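Local atomic coordinates of 3-dehydroquinate dehydratase (Clostridium difficile, PDB entry 4H3D), a protein that catalyses the cis-dehydration of 3-dehydroquinate to 3-dehydroshikimate through a Schiff-base intermediate, the third step of the chorismate pathway to aromatic amino acids. Residues E60-V65 with N105-N110; E67-L72 with G112-I117. All coordinates share one frame; numbering follows the deposited sequence.

Contact 1 of 2, residues E60-V65 with N105-N110; sequences ENIKEV and NKEISN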
# COMPACT_ATOMS: atom_id res chain seq x y z
N GLU B 60 9.99 -36.74 6.25
CA GLU B 60 9.31 -38.05 6.24
C GLU B 60 9.55 -38.89 7.50
O GLU B 60 8.91 -39.93 7.68
CB GLU B 60 9.69 -38.84 4.99
CG GLU B 60 9.15 -38.23 3.72
CD GLU B 60 9.74 -38.88 2.49
OE1 GLU B 60 10.96 -38.72 2.24
OE2 GLU B 60 8.97 -39.52 1.76
N ASN B 61 10.45 -38.44 8.36
CA ASN B 61 10.72 -39.12 9.61
C ASN B 61 10.18 -38.27 10.77
O ASN B 61 10.77 -37.25 11.16
CB ASN B 61 12.19 -39.37 9.76
CG ASN B 61 12.48 -40.32 10.87
OD1 ASN B 61 12.35 -39.98 12.04
ND2 ASN B 61 12.89 -41.54 10.51
N ILE B 62 9.05 -38.72 11.32
CA ILE B 62 8.36 -37.95 12.35
C ILE B 62 9.23 -37.67 13.57
O ILE B 62 9.15 -36.60 14.16
CB ILE B 62 7.02 -38.66 12.75
CG1 ILE B 62 6.17 -37.73 13.61
CG2 ILE B 62 7.28 -39.97 13.46
CD1 ILE B 62 5.80 -36.47 12.92
N LYS B 63 10.08 -38.63 13.94
CA LYS B 63 10.96 -38.46 15.08
C LYS B 63 11.94 -37.29 14.88
O LYS B 63 12.19 -36.52 15.81
CB LYS B 63 11.71 -39.76 15.36
CG LYS B 63 12.62 -39.70 16.56
CD LYS B 63 13.21 -41.08 16.88
CE LYS B 63 14.08 -41.02 18.09
NZ LYS B 63 14.72 -42.32 18.39
N GLU B 64 12.50 -37.17 13.67
CA GLU B 64 13.45 -36.07 13.38
C GLU B 64 12.72 -34.73 13.28
O GLU B 64 13.25 -33.69 13.70
CB GLU B 64 14.27 -36.39 12.11
CG GLU B 64 15.28 -37.56 12.36
CD GLU B 64 15.94 -38.13 11.10
OE1 GLU B 64 17.09 -38.61 11.19
OE2 GLU B 64 15.32 -38.14 10.02
N VAL B 65 11.48 -34.76 12.79
CA VAL B 65 10.67 -33.55 12.75
C VAL B 65 10.41 -33.07 14.19
O VAL B 65 10.51 -31.87 14.48
CB VAL B 65 9.30 -33.77 12.07
CG1 VAL B 65 8.39 -32.52 12.26
CG2 VAL B 65 9.47 -34.13 10.57
N ASN B 105 0.56 -33.86 10.45
CA ASN B 105 -0.16 -32.78 11.11
C ASN B 105 -0.80 -33.17 12.44
O ASN B 105 -0.82 -32.38 13.38
CB ASN B 105 -1.19 -32.19 10.18
CG ASN B 105 -0.58 -31.24 9.19
OD1 ASN B 105 0.00 -30.22 9.57
ND2 ASN B 105 -0.70 -31.56 7.90
N LYS B 106 -1.33 -34.38 12.52
CA LYS B 106 -1.94 -34.85 13.75
C LYS B 106 -0.89 -35.06 14.83
O LYS B 106 -1.05 -34.61 15.94
CB LYS B 106 -2.72 -36.14 13.50
CG LYS B 106 -3.99 -35.91 12.67
CD LYS B 106 -4.80 -37.18 12.50
CE LYS B 106 -5.47 -37.64 13.78
NZ LYS B 106 -6.04 -39.02 13.63
N GLU B 107 0.20 -35.72 14.47
CA GLU B 107 1.25 -36.00 15.43
C GLU B 107 1.88 -34.73 15.96
O GLU B 107 2.20 -34.64 17.15
CB GLU B 107 2.33 -36.89 14.82
CG GLU B 107 1.93 -38.33 14.71
CD GLU B 107 1.91 -39.01 16.06
OE1 GLU B 107 2.81 -38.73 16.90
OE2 GLU B 107 1.01 -39.84 16.28
N ILE B 108 2.08 -33.75 15.08
CA ILE B 108 2.70 -32.52 15.50
C ILE B 108 1.72 -31.71 16.35
O ILE B 108 2.14 -31.09 17.34
CB ILE B 108 3.27 -31.70 14.30
CG1 ILE B 108 4.39 -32.49 13.63
CG2 ILE B 108 3.80 -30.34 14.76
CD1 ILE B 108 5.42 -33.06 14.58
N SER B 109 0.44 -31.72 15.99
CA SER B 109 -0.58 -31.03 16.81
C SER B 109 -0.62 -31.64 18.20
O SER B 109 -0.85 -30.95 19.17
CB SER B 109 -1.99 -31.16 16.22
OG SER B 109 -2.10 -30.53 14.98
N ASN B 110 -0.40 -32.95 18.27
CA ASN B 110 -0.43 -33.67 19.53
C ASN B 110 0.71 -33.31 20.51
O ASN B 110 0.57 -33.50 21.71
CB ASN B 110 -0.42 -35.19 19.30
CG ASN B 110 -0.73 -35.96 20.55
OD1 ASN B 110 -1.72 -35.69 21.22
ND2 ASN B 110 0.14 -36.93 20.90
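Ile62 and Ile108 meet methyl to methyl, CD1 of Ile62 lying 3.8 Å from CD1 of Ile108, with the two side chains running past each other in opposite directions. CB of Ile62 points from its CA toward helix 98-110, and CG1, anti to the backbone N (chi1 -169°), continues the side chain. CG1 passes 4.1 Å from CB of Glu107, and CD1 reaches on to sit 4.0 Å from the same CB, so the foot of Glu107 and the end of Ile108 both bear on one methyl. Ile62 also touches Tyr100 and Leu104, earlier on helix 98-110. From the inner side comes Val65, whose CG1 lies 3.8 Å from Ile108 CD1, the two side chains crossing at about a right angle; Ile108 CD1 is thus shared between Ile62 and Val65. Glu107 offers only its aliphatic base here: its chain bends at chi2 (-72°) and the carboxylate pairs with Lys66, one residue past Val65. Asn61 is the N-cap of helix 62-76, its OD1 accepting from Glu64 N at 3.3 Å. No hydrogen bond joins the two segments; the join is apolar, partly exposed at Ile62 and Glu107 and buried at Val65 and Ile108. Such packing of one peripheral helix against the next belongs to the outer layer of a TIM barrel, here between helices 62-76 and 98-110.

Contact 2 of 2, residues E67-L72 with G112-I117; sequences EVLYEL and GLVDLI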
# COMPACT_ATOMS: atom_id res chain seq x y z
N GLU B 67 12.23 -33.70 16.87
CA GLU B 67 13.51 -33.25 17.43
C GLU B 67 13.76 -31.78 17.14
O GLU B 67 14.14 -31.01 18.03
CB GLU B 67 14.68 -34.10 16.88
CG GLU B 67 14.68 -35.56 17.32
CD GLU B 67 15.86 -36.34 16.74
OE1 GLU B 67 16.88 -35.72 16.37
OE2 GLU B 67 15.78 -37.58 16.68
N VAL B 68 13.54 -31.37 15.89
CA VAL B 68 13.73 -29.97 15.49
C VAL B 68 12.71 -29.09 16.21
O VAL B 68 13.06 -28.04 16.76
CB VAL B 68 13.59 -29.79 13.96
CG1 VAL B 68 13.66 -28.31 13.60
CG2 VAL B 68 14.67 -30.56 13.25
N LEU B 69 11.48 -29.54 16.25
CA LEU B 69 10.41 -28.80 16.91
C LEU B 69 10.76 -28.50 18.39
O LEU B 69 10.53 -27.38 18.85
CB LEU B 69 9.12 -29.57 16.82
CG LEU B 69 7.87 -28.89 17.34
CD1 LEU B 69 7.66 -27.56 16.63
CD2 LEU B 69 6.66 -29.83 17.17
N TYR B 70 11.31 -29.51 19.09
CA TYR B 70 11.72 -29.35 20.51
C TYR B 70 12.71 -28.23 20.65
O TYR B 70 12.55 -27.35 21.49
CB TYR B 70 12.48 -30.58 21.08
CG TYR B 70 11.90 -31.95 20.96
CD1 TYR B 70 10.53 -32.17 20.82
CD2 TYR B 70 12.75 -33.08 21.11
CE1 TYR B 70 10.02 -33.48 20.74
CE2 TYR B 70 12.26 -34.36 21.05
CZ TYR B 70 10.91 -34.57 20.86
OH TYR B 70 10.45 -35.86 20.81
N GLU B 71 13.77 -28.30 19.85
CA GLU B 71 14.82 -27.29 19.90
C GLU B 71 14.30 -25.91 19.51
O GLU B 71 14.56 -24.94 20.18
CB GLU B 71 15.99 -27.67 19.01
CG GLU B 71 16.77 -28.84 19.53
CD GLU B 71 18.15 -28.94 18.92
OE1 GLU B 71 18.70 -27.88 18.51
OE2 GLU B 71 18.70 -30.06 18.89
N LEU B 72 13.58 -25.86 18.40
CA LEU B 72 13.02 -24.63 17.91
C LEU B 72 12.18 -23.97 19.01
O LEU B 72 12.33 -22.78 19.30
CB LEU B 72 12.17 -24.93 16.67
CG LEU B 72 11.49 -23.79 15.92
CD1 LEU B 72 12.50 -22.75 15.49
CD2 LEU B 72 10.75 -24.38 14.70
N GLY B 112 1.71 -30.45 21.47
CA GLY B 112 1.41 -29.27 22.26
C GLY B 112 2.44 -28.16 22.01
O GLY B 112 2.38 -27.11 22.62
N LEU B 113 3.36 -28.39 21.07
CA LEU B 113 4.42 -27.42 20.77
C LEU B 113 4.07 -26.41 19.67
O LEU B 113 4.78 -25.41 19.51
CB LEU B 113 5.72 -28.14 20.40
CG LEU B 113 6.28 -29.10 21.45
CD1 LEU B 113 7.61 -29.70 21.00
CD2 LEU B 113 6.45 -28.39 22.79
N VAL B 114 3.01 -26.66 18.89
CA VAL B 114 2.58 -25.71 17.83
C VAL B 114 1.27 -25.04 18.20
O VAL B 114 0.37 -25.66 18.77
CB VAL B 114 2.47 -26.38 16.42
CG1 VAL B 114 3.84 -26.95 16.00
CG2 VAL B 114 1.42 -27.46 16.39
N ASP B 115 1.16 -23.77 17.86
CA ASP B 115 -0.01 -22.96 18.19
C ASP B 115 -1.05 -22.94 17.08
O ASP B 115 -2.25 -22.79 17.35
CB ASP B 115 0.46 -21.56 18.53
CG ASP B 115 1.41 -21.55 19.68
OD1 ASP B 115 0.96 -21.88 20.79
OD2 ASP B 115 2.60 -21.25 19.48
N LEU B 116 -0.57 -23.06 15.84
CA LEU B 116 -1.41 -23.14 14.64
C LEU B 116 -0.82 -24.12 13.65
O LEU B 116 0.39 -24.38 13.65
CB LEU B 116 -1.50 -21.80 13.89
CG LEU B 116 -1.70 -20.50 14.66
CD1 LEU B 116 -0.34 -19.89 15.04
CD2 LEU B 116 -2.48 -19.51 13.83
N ILE B 117 -1.67 -24.67 12.79
CA ILE B 117 -1.24 -25.49 11.68
C ILE B 117 -1.97 -25.00 10.44
O ILE B 117 -3.07 -24.47 10.55
CB ILE B 117 -1.54 -27.02 11.86
CG1 ILE B 117 -3.03 -27.28 12.14
CG2 ILE B 117 -0.68 -27.58 12.95
CD1 ILE B 117 -3.43 -28.79 12.07
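The ring of Tyr70 meets Leu113 at its edge: CD1 of Leu113 lies near the ring plane, 3.8 Å from Tyr70 CD1. One face of the ring lies over its own helix, with Glu67 CA 3.7 Å above the plane and offset toward the rim. In this TIM barrel, helix 62-76 packs here on the turn leading from helix 98-110 into strand 116-120. Gly112 leaves the helical conformation with positive phi (79°), and the chain then presents Leu113 and Val114 in succession. Leu113 points toward helix 62-76 and crosses Leu69 obliquely; its CB is 3.8 Å from Leu69 CD2, while its CD1 touches both Leu69 CG and the tyrosine edge. Deeper in, Leu69 also touches Leu81 of the neighbouring strand, and Val114 touches Phe83. Polar links flank the apolar join: Arg73, one turn beyond Leu69, bonds to Leu113 O through NE and forms a salt bridge from NH2 to Asp115 OD2. Leu69 reaches across to the loop because chi1 (-174°) turns CG away from the backbone N, and its CD1 ends 3.9 Å from Val114 CG1.

Contacts 1 and 2 are successive parts of one seam, their centres about 9 Å apart, with helix 62-76 supplying a segment to each. Ile108 bridges them: its CG2 lies 3.6 Å from Val114 CG1 and 3.8 Å from Leu69 CD2, so apolar packing connects the two contacts. Ser109 adds a second join, its OG 3.6 Å from Ile117 CD1, where helix 98-110 faces the strand that follows it. The seam lies on the outside of the barrel, but the side chains of Val65 and Leu69 are each about 4 Å from that of Trp51, a 3-dehydroquinate-binding residue, consistent with a second-shell position behind the substrate site.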